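Local structure of epoxyqueuosine reductase (Streptococcus thermophilus, 5D6S) at residues Y101-L105 with P121-G125; G42-I46 with S183-G187. The protein is an iron-sulfur protein of the epoxyqueuosine reductase (QueG) family that binds cobalamin and two iron/sulfur clusters. All coordinates share one frame; numbering follows the deposited sequence.

Interaction 1 of 2, residues Y101-L105 with P121-G125; sequences YPHKL and PNSWG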
loop_
_atom_site.group_PDB
_atom_site.type_symbol
_atom_site.label_atom_id
_atom_site.label_comp_id
_atom_site.label_asym_id
_atom_site.label_seq_id
_atom_site.Cartn_x
_atom_site.Cartn_y
_atom_site.Cartn_z
ATOM N N TYR A 101 5.117 12.737 0.172
ATOM C CA TYR A 101 5.203 12.255 1.564
ATOM C C TYR A 101 6.606 11.746 1.902
ATOM O O TYR A 101 7.322 11.226 1.030
ATOM C CB TYR A 101 4.162 11.157 1.840
ATOM C CG TYR A 101 4.313 9.886 1.015
ATOM C CD1 TYR A 101 3.694 9.760 -0.206
ATOM C CD2 TYR A 101 5.028 8.804 1.485
ATOM C CE1 TYR A 101 3.787 8.589 -0.952
ATOM C CE2 TYR A 101 5.141 7.630 0.739
ATOM C CZ TYR A 101 4.515 7.520 -0.481
ATOM O OH TYR A 101 4.613 6.374 -1.257
ATOM N N PRO A 102 7.021 11.933 3.168
ATOM C CA PRO A 102 8.350 11.499 3.574
ATOM C C PRO A 102 8.470 9.991 3.540
ATOM O O PRO A 102 7.527 9.300 3.900
ATOM C CB PRO A 102 8.470 11.992 5.010
ATOM C CG PRO A 102 7.066 12.250 5.477
ATOM C CD PRO A 102 6.230 12.501 4.272
ATOM N N HIS A 103 9.643 9.501 3.172
ATOM C CA HIS A 103 9.932 8.080 3.175
ATOM C C HIS A 103 10.960 7.662 4.249
ATOM O O HIS A 103 11.107 6.484 4.550
ATOM C CB HIS A 103 10.367 7.654 1.781
ATOM C CG HIS A 103 11.819 7.864 1.492
ATOM N ND1 HIS A 103 12.370 9.110 1.263
ATOM C CD2 HIS A 103 12.831 6.972 1.361
ATOM C CE1 HIS A 103 13.661 8.971 1.012
ATOM N NE2 HIS A 103 13.965 7.684 1.065
ATOM N N LYS A 104 11.669 8.642 4.807
ATOM C CA LYS A 104 12.565 8.444 5.950
ATOM C C LYS A 104 11.853 9.026 7.146
ATOM O O LYS A 104 11.051 9.944 7.001
ATOM C CB LYS A 104 13.890 9.188 5.768
ATOM C CG LYS A 104 14.983 8.460 4.991
ATOM C CD LYS A 104 16.027 9.470 4.496
ATOM C CE LYS A 104 17.460 9.082 4.830
ATOM N NZ LYS A 104 17.917 7.916 4.039
ATOM N N LEU A 105 12.160 8.513 8.326
ATOM C CA LEU A 105 11.459 8.939 9.503
ATOM C C LEU A 105 12.192 10.155 10.085
ATOM O O LEU A 105 13.410 10.107 10.305
ATOM C CB LEU A 105 11.370 7.787 10.509
ATOM C CG LEU A 105 10.134 7.733 11.421
ATOM C CD1 LEU A 105 8.844 7.577 10.644
ATOM C CD2 LEU A 105 10.272 6.585 12.421
ATOM N N PRO A 121 5.838 3.807 4.535
ATOM C CA PRO A 121 5.650 5.258 4.706
ATOM C C PRO A 121 4.403 5.772 3.996
ATOM O O PRO A 121 3.887 6.825 4.373
ATOM C CB PRO A 121 6.905 5.879 4.083
ATOM C CG PRO A 121 7.783 4.765 3.603
ATOM C CD PRO A 121 7.042 3.471 3.740
ATOM N N ASN A 122 3.937 5.021 2.980
ATOM C CA ASN A 122 2.646 5.270 2.314
ATOM C C ASN A 122 1.469 5.342 3.285
ATOM O O ASN A 122 0.390 5.834 2.941
ATOM C CB ASN A 122 2.374 4.172 1.271
ATOM C CG ASN A 122 1.273 4.549 0.277
ATOM O OD1 ASN A 122 1.289 5.626 -0.313
ATOM N ND2 ASN A 122 0.316 3.662 0.081
ATOM N N SER A 123 1.671 4.798 4.487
ATOM C CA SER A 123 0.648 4.757 5.501
ATOM C C SER A 123 1.097 5.416 6.804
ATOM O O SER A 123 0.571 5.072 7.869
ATOM C CB SER A 123 0.242 3.311 5.767
ATOM O OG SER A 123 -0.909 3.248 6.586
ATOM N N TRP A 124 2.055 6.354 6.739
ATOM C CA TRP A 124 2.422 7.144 7.937
ATOM C C TRP A 124 1.514 8.319 8.027
ATOM O O TRP A 124 1.148 8.898 7.024
ATOM C CB TRP A 124 3.855 7.622 7.920
ATOM C CG TRP A 124 4.881 6.538 7.964
ATOM C CD1 TRP A 124 4.681 5.227 8.287
ATOM C CD2 TRP A 124 6.282 6.681 7.704
ATOM N NE1 TRP A 124 5.866 4.533 8.217
ATOM C CE2 TRP A 124 6.867 5.397 7.850
ATOM C CE3 TRP A 124 7.094 7.756 7.336
ATOM C CZ2 TRP A 124 8.234 5.165 7.644
ATOM C CZ3 TRP A 124 8.453 7.523 7.122
ATOM C CH2 TRP A 124 9.008 6.237 7.290
ATOM N N GLY A 125 1.082 8.642 9.236
ATOM C CA GLY A 125 0.184 9.773 9.441
ATOM C C GLY A 125 -1.151 9.590 8.772
ATOM O O GLY A 125 -1.462 8.502 8.282
#
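Trp124 lays its indole beneath the isobutyl group of Leu105 in a CH-pi contact: CD1 of Leu105 stands 3.5 Å from the centroid of the six-membered ring of Trp124, 12° off the ring normal. The pair closes the long loop between strand 93-100 and helix 128-144, in the QueG family region of the chain; the fifteen residues between the segments form neither helix nor strand. On the opposite face of the indole lies CA of Pro121, three residues back, 3.3 Å above the plane, so the ring is sandwiched between its own turn and the far side of the loop. That turn is held by the backbone bond from Trp124 N to Pro121 O. CG of Trp124 is anti to the carbonyl carbon (chi1 -64°), which sends the indole across toward 101-105, while its NE1 is hydrogen-bonded to Ile119 O. The carbonyl of Lys104 meets the ring at its edge, with O 3.6 Å from CZ3 of Trp124. Pro121 lays CB and CG against the main chain, CB 3.5 Å from Pro102 O and CG against CA and O of His103. At the other end Tyr101, stacked on Tyr191, sets its ring obliquely against the backbone at Pro121 and Asn122. Asn122 also touches the cobalamin; its amide is turned 52° from the phenol plane, with OD1 3.5 Å from OH of Tyr101.

Interaction 2 of 2, residues G42-I46 with S183-G187; sequences GISKI and SKEYG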
loop_
_atom_site.group_PDB
_atom_site.type_symbol
_atom_site.label_atom_id
_atom_site.label_comp_id
_atom_site.label_asym_id
_atom_site.label_seq_id
_atom_site.Cartn_x
_atom_site.Cartn_y
_atom_site.Cartn_z
ATOM N N GLY A 42 -1.204 23.152 -0.488
ATOM C CA GLY A 42 -0.321 22.045 -0.113
ATOM C C GLY A 42 -0.157 20.965 -1.156
ATOM O O GLY A 42 0.371 19.893 -0.851
ATOM N N ILE A 43 -0.590 21.233 -2.382
ATOM C CA ILE A 43 -0.412 20.263 -3.449
ATOM C C ILE A 43 0.978 20.413 -4.025
ATOM O O ILE A 43 1.334 21.483 -4.498
ATOM C CB ILE A 43 -1.457 20.439 -4.558
ATOM C CG1 ILE A 43 -2.848 20.186 -3.994
ATOM C CG2 ILE A 43 -1.188 19.488 -5.723
ATOM C CD1 ILE A 43 -3.959 20.542 -4.954
ATOM N N SER A 44 1.749 19.333 -4.013
ATOM C CA SER A 44 3.157 19.377 -4.388
ATOM C C SER A 44 3.405 19.437 -5.897
ATOM O O SER A 44 4.523 19.732 -6.345
ATOM C CB SER A 44 3.900 18.164 -3.802
ATOM O OG SER A 44 3.907 18.222 -2.390
ATOM N N LYS A 45 2.395 19.104 -6.677
ATOM C CA LYS A 45 2.513 19.121 -8.140
ATOM C C LYS A 45 1.129 19.028 -8.723
ATOM O O LYS A 45 0.237 18.457 -8.105
ATOM C CB LYS A 45 3.345 17.956 -8.669
ATOM C CG LYS A 45 4.620 18.345 -9.368
ATOM C CD LYS A 45 5.450 17.106 -9.683
ATOM C CE LYS A 45 6.565 17.397 -10.669
ATOM N NZ LYS A 45 6.066 17.285 -12.057
ATOM N N ILE A 46 0.966 19.575 -9.920
ATOM C CA ILE A 46 -0.326 19.575 -10.591
ATOM C C ILE A 46 -0.115 19.513 -12.079
ATOM O O ILE A 46 0.916 19.934 -12.605
ATOM C CB ILE A 46 -1.168 20.786 -10.178
ATOM C CG1 ILE A 46 -2.577 20.687 -10.743
ATOM C CG2 ILE A 46 -0.483 22.089 -10.579
ATOM C CD1 ILE A 46 -3.574 21.507 -9.951
ATOM N N SER A 183 8.353 11.341 -10.186
ATOM C CA SER A 183 8.729 12.728 -10.507
ATOM C C SER A 183 10.192 12.977 -10.158
ATOM O O SER A 183 10.730 12.353 -9.235
ATOM C CB SER A 183 7.851 13.727 -9.750
ATOM O OG SER A 183 8.330 13.943 -8.429
ATOM N N LYS A 184 10.837 13.862 -10.921
ATOM C CA LYS A 184 12.212 14.334 -10.627
ATOM C C LYS A 184 12.290 14.987 -9.261
ATOM O O LYS A 184 13.198 14.739 -8.477
ATOM C CB LYS A 184 12.666 15.370 -11.666
ATOM C CG LYS A 184 13.690 14.846 -12.658
ATOM C CD LYS A 184 14.326 15.972 -13.464
ATOM C CE LYS A 184 15.536 15.472 -14.253
ATOM N NZ LYS A 184 16.305 16.597 -14.858
ATOM N N GLU A 185 11.292 15.808 -8.995
ATOM C CA GLU A 185 11.260 16.690 -7.835
ATOM C C GLU A 185 11.104 15.921 -6.510
ATOM O O GLU A 185 11.823 16.194 -5.546
ATOM C CB GLU A 185 10.095 17.699 -7.987
ATOM C CG GLU A 185 10.180 18.663 -9.172
ATOM C CD GLU A 185 9.783 18.051 -10.518
ATOM O OE1 GLU A 185 9.943 16.826 -10.738
ATOM O OE2 GLU A 185 9.328 18.813 -11.389
ATOM N N TYR A 186 10.162 14.966 -6.481
ATOM C CA TYR A 186 9.753 14.279 -5.243
ATOM C C TYR A 186 9.835 12.763 -5.285
ATOM O O TYR A 186 9.419 12.098 -4.340
ATOM C CB TYR A 186 8.324 14.653 -4.904
ATOM C CG TYR A 186 8.084 16.127 -4.862
ATOM C CD1 TYR A 186 8.448 16.877 -3.743
ATOM C CD2 TYR A 186 7.495 16.789 -5.932
ATOM C CE1 TYR A 186 8.230 18.246 -3.698
ATOM C CE2 TYR A 186 7.282 18.153 -5.897
ATOM C CZ TYR A 186 7.652 18.868 -4.781
ATOM O OH TYR A 186 7.408 20.207 -4.732
ATOM N N GLY A 187 10.390 12.223 -6.358
ATOM C CA GLY A 187 10.538 10.777 -6.499
ATOM C C GLY A 187 9.209 10.117 -6.797
ATOM O O GLY A 187 8.317 10.759 -7.345
#
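The backbones of 42-46 and 183-187 stay well apart, 8.4 Å between CA of Ser44 and CA of Tyr186 at the nearest pairing, so side chains bridge most of the distance from the start of strand 45-50 to the loop before strand 190-197. Strand 45-50 lies at one border of the antiparallel four-stranded sheet, and the loop packs against Lys45, its first residue, and Ser44 just before it. Ser44 and Tyr186 form one half of the contact. CB of Ser44 sits over one face of the phenol in a CH-pi contact, 4.2 Å from the ring centroid of Tyr186 and displaced toward the rim, while OG of Ser44 turns to a weak hydrogen bond with Ala100 N. The carbonyl of Ser44 also approaches the ring, its O lying near CE2 of Tyr186.

The other half is built by Lys45, whose aliphatic chain runs past the edge of the Tyr186 ring, with CD near the ring plane, and on to CB of Ser183. Beyond it the Lys45 and Glu185 side chains cross at about a right angle. The Glu185 carboxylate lies against the CE methylene of Lys45; with the bend at the last torsion (chi4 -86°), NZ of Lys45 stays 3.7 Å from OE2 of Glu185, a long salt bridge, and gives its hydrogen bond to Ile172 O. The loop has its own internal brace: OG of Ser183 accepts from Tyr186 N at 2.9 Å, an ST motif that ties the residue bearing the phenol back to the start of the segment. With the ammonium bonded to a main-chain carbonyl and only loosely paired with the carboxylate, the contact probably relies as much on methylene and ring packing as on charge.

How the interactions relate
Interaction 1 is partly buried, its centre about 11 Å from that of the chain, whereas interaction 2 is a surface contact about 19 Å out. Both adjoin the four-stranded sheet: 101-105 follows strand 93-100 directly, while Lys45 pairs through its backbone with Ala98 of that same strand and Ser44 OG makes a weak hydrogen bond to Ala100 N. Asn278 makes weak hydrogen bonds to the main-chain carbonyls of Tyr101 and Tyr186, one from each contact. The chemistry follows depth, with indole, proline and leucine packing in interaction 1, where Asn122 reaches the cobalamin, and a lysine-glutamate pair beside a tyrosine in interaction 2. The first contact is nested within the chain loop closed by the second.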